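Local coordinates for protein probable molybdenum cofactor guanylyltransferase (Aquifex aeolicus, PDB 2E8B) that probably transfers a GMP moiety from GTP to molybdenum-molybdopterin, using magnesium, to form the molybdopterin guanine dinucleotide cofactor, at residues Thr16-Ala21 with Tyr89-His94. Sequence-based numbering, arbitrary orientation.
Sequences TCYVLA and YTALKH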
ATOM      1  N   THR A  16      12.153  -1.490  -1.661  1.00 18.38           N
ATOM      2  CA  THR A  16      11.236  -0.550  -2.294  1.00 18.62           C
ATOM      3  C   THR A  16       9.803  -0.670  -1.783  1.00 16.80           C
ATOM      4  O   THR A  16       9.345  -1.753  -1.417  1.00 16.58           O
ATOM      5  CB  THR A  16      11.247  -0.724  -3.828  1.00 18.95           C
ATOM      6  OG1 THR A  16      10.532  -1.909  -4.187  1.00 24.26           O
ATOM      7  CG2 THR A  16      12.680  -0.855  -4.328  1.00 19.75           C
ATOM      8  N   CYS A  17       9.104   0.460  -1.758  1.00 16.25           N
ATOM      9  CA  CYS A  17       7.728   0.507  -1.287  1.00 15.19           C
ATOM     10  C   CYS A  17       6.863   1.357  -2.208  1.00 15.22           C
ATOM     11  O   CYS A  17       7.306   2.388  -2.723  1.00 15.21           O
ATOM     12  CB  CYS A  17       7.689   1.090   0.129  1.00 15.83           C
ATOM     13  SG  CYS A  17       6.048   1.304   0.884  1.00 15.89           S
ATOM     14  N   TYR A  18       5.624   0.921  -2.402  1.00 13.80           N
ATOM     15  CA  TYR A  18       4.674   1.636  -3.237  1.00 12.55           C
ATOM     16  C   TYR A  18       3.529   2.116  -2.367  1.00 12.26           C
ATOM     17  O   TYR A  18       2.866   1.318  -1.717  1.00 14.24           O
ATOM     18  CB  TYR A  18       4.144   0.716  -4.329  1.00 14.82           C
ATOM     19  CG  TYR A  18       5.199   0.372  -5.335  1.00 13.36           C
ATOM     20  CD1 TYR A  18       6.071  -0.684  -5.109  1.00 15.56           C
ATOM     21  CD2 TYR A  18       5.374   1.150  -6.479  1.00 13.99           C
ATOM     22  CE1 TYR A  18       7.101  -0.963  -5.990  1.00 14.68           C
ATOM     23  CE2 TYR A  18       6.403   0.882  -7.376  1.00 15.85           C
ATOM     24  CZ  TYR A  18       7.263  -0.177  -7.120  1.00 16.13           C
ATOM     25  OH  TYR A  18       8.283  -0.455  -7.987  1.00 16.63           O
ATOM     26  N   VAL A  19       3.326   3.429  -2.342  1.00 12.97           N
ATOM     27  CA  VAL A  19       2.254   4.028  -1.563  1.00 14.02           C
ATOM     28  C   VAL A  19       1.104   4.266  -2.526  1.00 14.66           C
ATOM     29  O   VAL A  19       1.237   5.023  -3.490  1.00 14.92           O
ATOM     30  CB  VAL A  19       2.703   5.365  -0.934  1.00 12.96           C
ATOM     31  CG1 VAL A  19       1.535   6.026  -0.222  1.00 13.29           C
ATOM     32  CG2 VAL A  19       3.847   5.120   0.037  1.00 14.69           C
ATOM     33  N   LEU A  20      -0.022   3.608  -2.269  1.00 14.49           N
ATOM     34  CA  LEU A  20      -1.193   3.716  -3.133  1.00 15.03           C
ATOM     35  C   LEU A  20      -2.041   4.947  -2.831  1.00 16.01           C
ATOM     36  O   LEU A  20      -2.635   5.053  -1.762  1.00 17.73           O
ATOM     37  CB  LEU A  20      -2.045   2.445  -3.011  1.00 15.52           C
ATOM     38  CG  LEU A  20      -1.282   1.133  -3.209  1.00 18.34           C
ATOM     39  CD1 LEU A  20      -2.244  -0.050  -3.156  1.00 18.25           C
ATOM     40  CD2 LEU A  20      -0.565   1.160  -4.551  1.00 17.77           C
ATOM     41  N   ALA A  21      -2.101   5.867  -3.792  1.00 17.36           N
ATOM     42  CA  ALA A  21      -2.866   7.103  -3.642  1.00 20.31           C
ATOM     43  C   ALA A  21      -4.257   7.053  -4.270  1.00 22.09           C
ATOM     44  O   ALA A  21      -5.086   7.923  -4.005  1.00 25.02           O
ATOM     45  CB  ALA A  21      -2.083   8.267  -4.227  1.00 16.14           C
ATOM     46  N   TYR A  89      -1.585  -3.886  -9.263  1.00 15.12           N
ATOM     47  CA  TYR A  89      -1.056  -4.308 -10.553  1.00 14.23           C
ATOM     48  C   TYR A  89      -0.003  -3.303 -11.017  1.00 15.49           C
ATOM     49  O   TYR A  89       1.092  -3.676 -11.439  1.00 17.47           O
ATOM     50  CB  TYR A  89      -2.193  -4.382 -11.577  1.00 16.25           C
ATOM     51  CG  TYR A  89      -1.735  -4.458 -13.017  1.00 16.43           C
ATOM     52  CD1 TYR A  89      -1.204  -5.634 -13.541  1.00 19.81           C
ATOM     53  CD2 TYR A  89      -1.813  -3.341 -13.850  1.00 20.27           C
ATOM     54  CE1 TYR A  89      -0.762  -5.696 -14.859  1.00 22.40           C
ATOM     55  CE2 TYR A  89      -1.367  -3.391 -15.171  1.00 23.63           C
ATOM     56  CZ  TYR A  89      -0.845  -4.573 -15.664  1.00 22.42           C
ATOM     57  OH  TYR A  89      -0.395  -4.632 -16.962  1.00 28.29           O
ATOM     58  N   THR A  90      -0.343  -2.022 -10.925  1.00 15.25           N
ATOM     59  CA  THR A  90       0.567  -0.964 -11.344  1.00 14.93           C
ATOM     60  C   THR A  90       1.876  -1.007 -10.566  1.00 14.28           C
ATOM     61  O   THR A  90       2.946  -0.811 -11.134  1.00 14.31           O
ATOM     62  CB  THR A  90      -0.086   0.415 -11.169  1.00 15.09           C
ATOM     63  OG1 THR A  90      -1.274   0.471 -11.968  1.00 14.55           O
ATOM     64  CG2 THR A  90       0.867   1.525 -11.608  1.00 18.00           C
ATOM     65  N   ALA A  91       1.789  -1.270  -9.265  1.00 12.97           N
ATOM     66  CA  ALA A  91       2.976  -1.338  -8.427  1.00 14.02           C
ATOM     67  C   ALA A  91       3.873  -2.511  -8.823  1.00 15.91           C
ATOM     68  O   ALA A  91       5.082  -2.348  -8.999  1.00 15.28           O
ATOM     69  CB  ALA A  91       2.567  -1.476  -6.960  1.00 13.98           C
ATOM     70  N   LEU A  92       3.275  -3.690  -8.969  1.00 16.91           N
ATOM     71  CA  LEU A  92       4.036  -4.888  -9.309  1.00 18.42           C
ATOM     72  C   LEU A  92       4.624  -4.860 -10.712  1.00 18.87           C
ATOM     73  O   LEU A  92       5.686  -5.434 -10.959  1.00 18.11           O
ATOM     74  CB  LEU A  92       3.167  -6.125  -9.113  1.00 19.98           C
ATOM     75  CG  LEU A  92       2.791  -6.350  -7.646  1.00 20.22           C
ATOM     76  CD1 LEU A  92       1.870  -7.543  -7.528  1.00 20.39           C
ATOM     77  CD2 LEU A  92       4.053  -6.559  -6.815  1.00 21.41           C
ATOM     78  N   LYS A  93       3.939  -4.184 -11.627  1.00 19.18           N
ATOM     79  CA  LYS A  93       4.420  -4.060 -12.997  1.00 20.96           C
ATOM     80  C   LYS A  93       5.709  -3.229 -12.990  1.00 21.43           C
ATOM     81  O   LYS A  93       6.657  -3.514 -13.725  1.00 20.56           O
ATOM     82  CB  LYS A  93       3.347  -3.372 -13.844  1.00 22.35           C
ATOM     83  CG  LYS A  93       3.711  -3.098 -15.291  1.00 25.02           C
ATOM     84  CD  LYS A  93       2.550  -2.380 -15.971  1.00 27.05           C
ATOM     85  CE  LYS A  93       2.860  -2.013 -17.407  1.00 27.00           C
ATOM     86  NZ  LYS A  93       1.689  -1.337 -18.030  1.00 28.85           N
ATOM     87  N   HIS A  94       5.738  -2.211 -12.135  1.00 19.56           N
ATOM     88  CA  HIS A  94       6.884  -1.319 -12.020  1.00 18.44           C
ATOM     89  C   HIS A  94       8.020  -1.913 -11.191  1.00 17.92           C
ATOM     90  O   HIS A  94       9.182  -1.593 -11.415  1.00 19.42           O
ATOM     91  CB  HIS A  94       6.447   0.006 -11.382  1.00 17.02           C
ATOM     92  CG  HIS A  94       7.555   0.997 -11.216  1.00 18.89           C
ATOM     93  ND1 HIS A  94       7.986   1.815 -12.237  1.00 20.45           N
ATOM     94  CD2 HIS A  94       8.320   1.305 -10.141  1.00 16.15           C
ATOM     95  CE1 HIS A  94       8.965   2.587 -11.800  1.00 18.99           C
ATOM     96  NE2 HIS A  94       9.187   2.296 -10.530  1.00 21.58           N
TER
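In the Rossmann-like, GT-A type nucleotidyltransferase fold of the MobA family, a helix packs on the central sheet where Tyr18 of strand 16-22 meets Ala91 and His94 of helix 84-94. The strand is an inner one, paired in parallel with strands 56-61 and 99-104, and it illustrates how an aromatic side chain from a strand can pack against a helix through a small residue. The Tyr18 and Ala91 CA atoms are 6.2 Å apart, a close approach that the small alanine makes possible. Its methyl group lies over one face of the phenol ring, toward the CG end: Ala91 CB is 3.6 Å from Tyr18 CG and 4.1 Å from the ring centroid, 29° off the normal, a CH-pi contact. The Ala91 carbonyl oxygen stands above the plane near the hydroxyl end, 3.6 Å from Tyr18 CZ. With CG anti to its carbonyl carbon (chi1 -69°), Tyr18 runs along the last helical turn toward His94. There the two rings meet rim to rim, planes at 81° and centroids 5.7 Å apart; which way round the imidazole sits in its plane is uncertain. Tyr58 of the adjoining strand joins both, its ring meeting that of Tyr18 and standing edge-to-face with His94, making a small aromatic cluster. Farther along strand 16-22, Leu20 and Ala21 are predicted to bind GTP. Ala91 CB also reaches the Tyr18 methylene, 3.8 Å from Tyr18 CB.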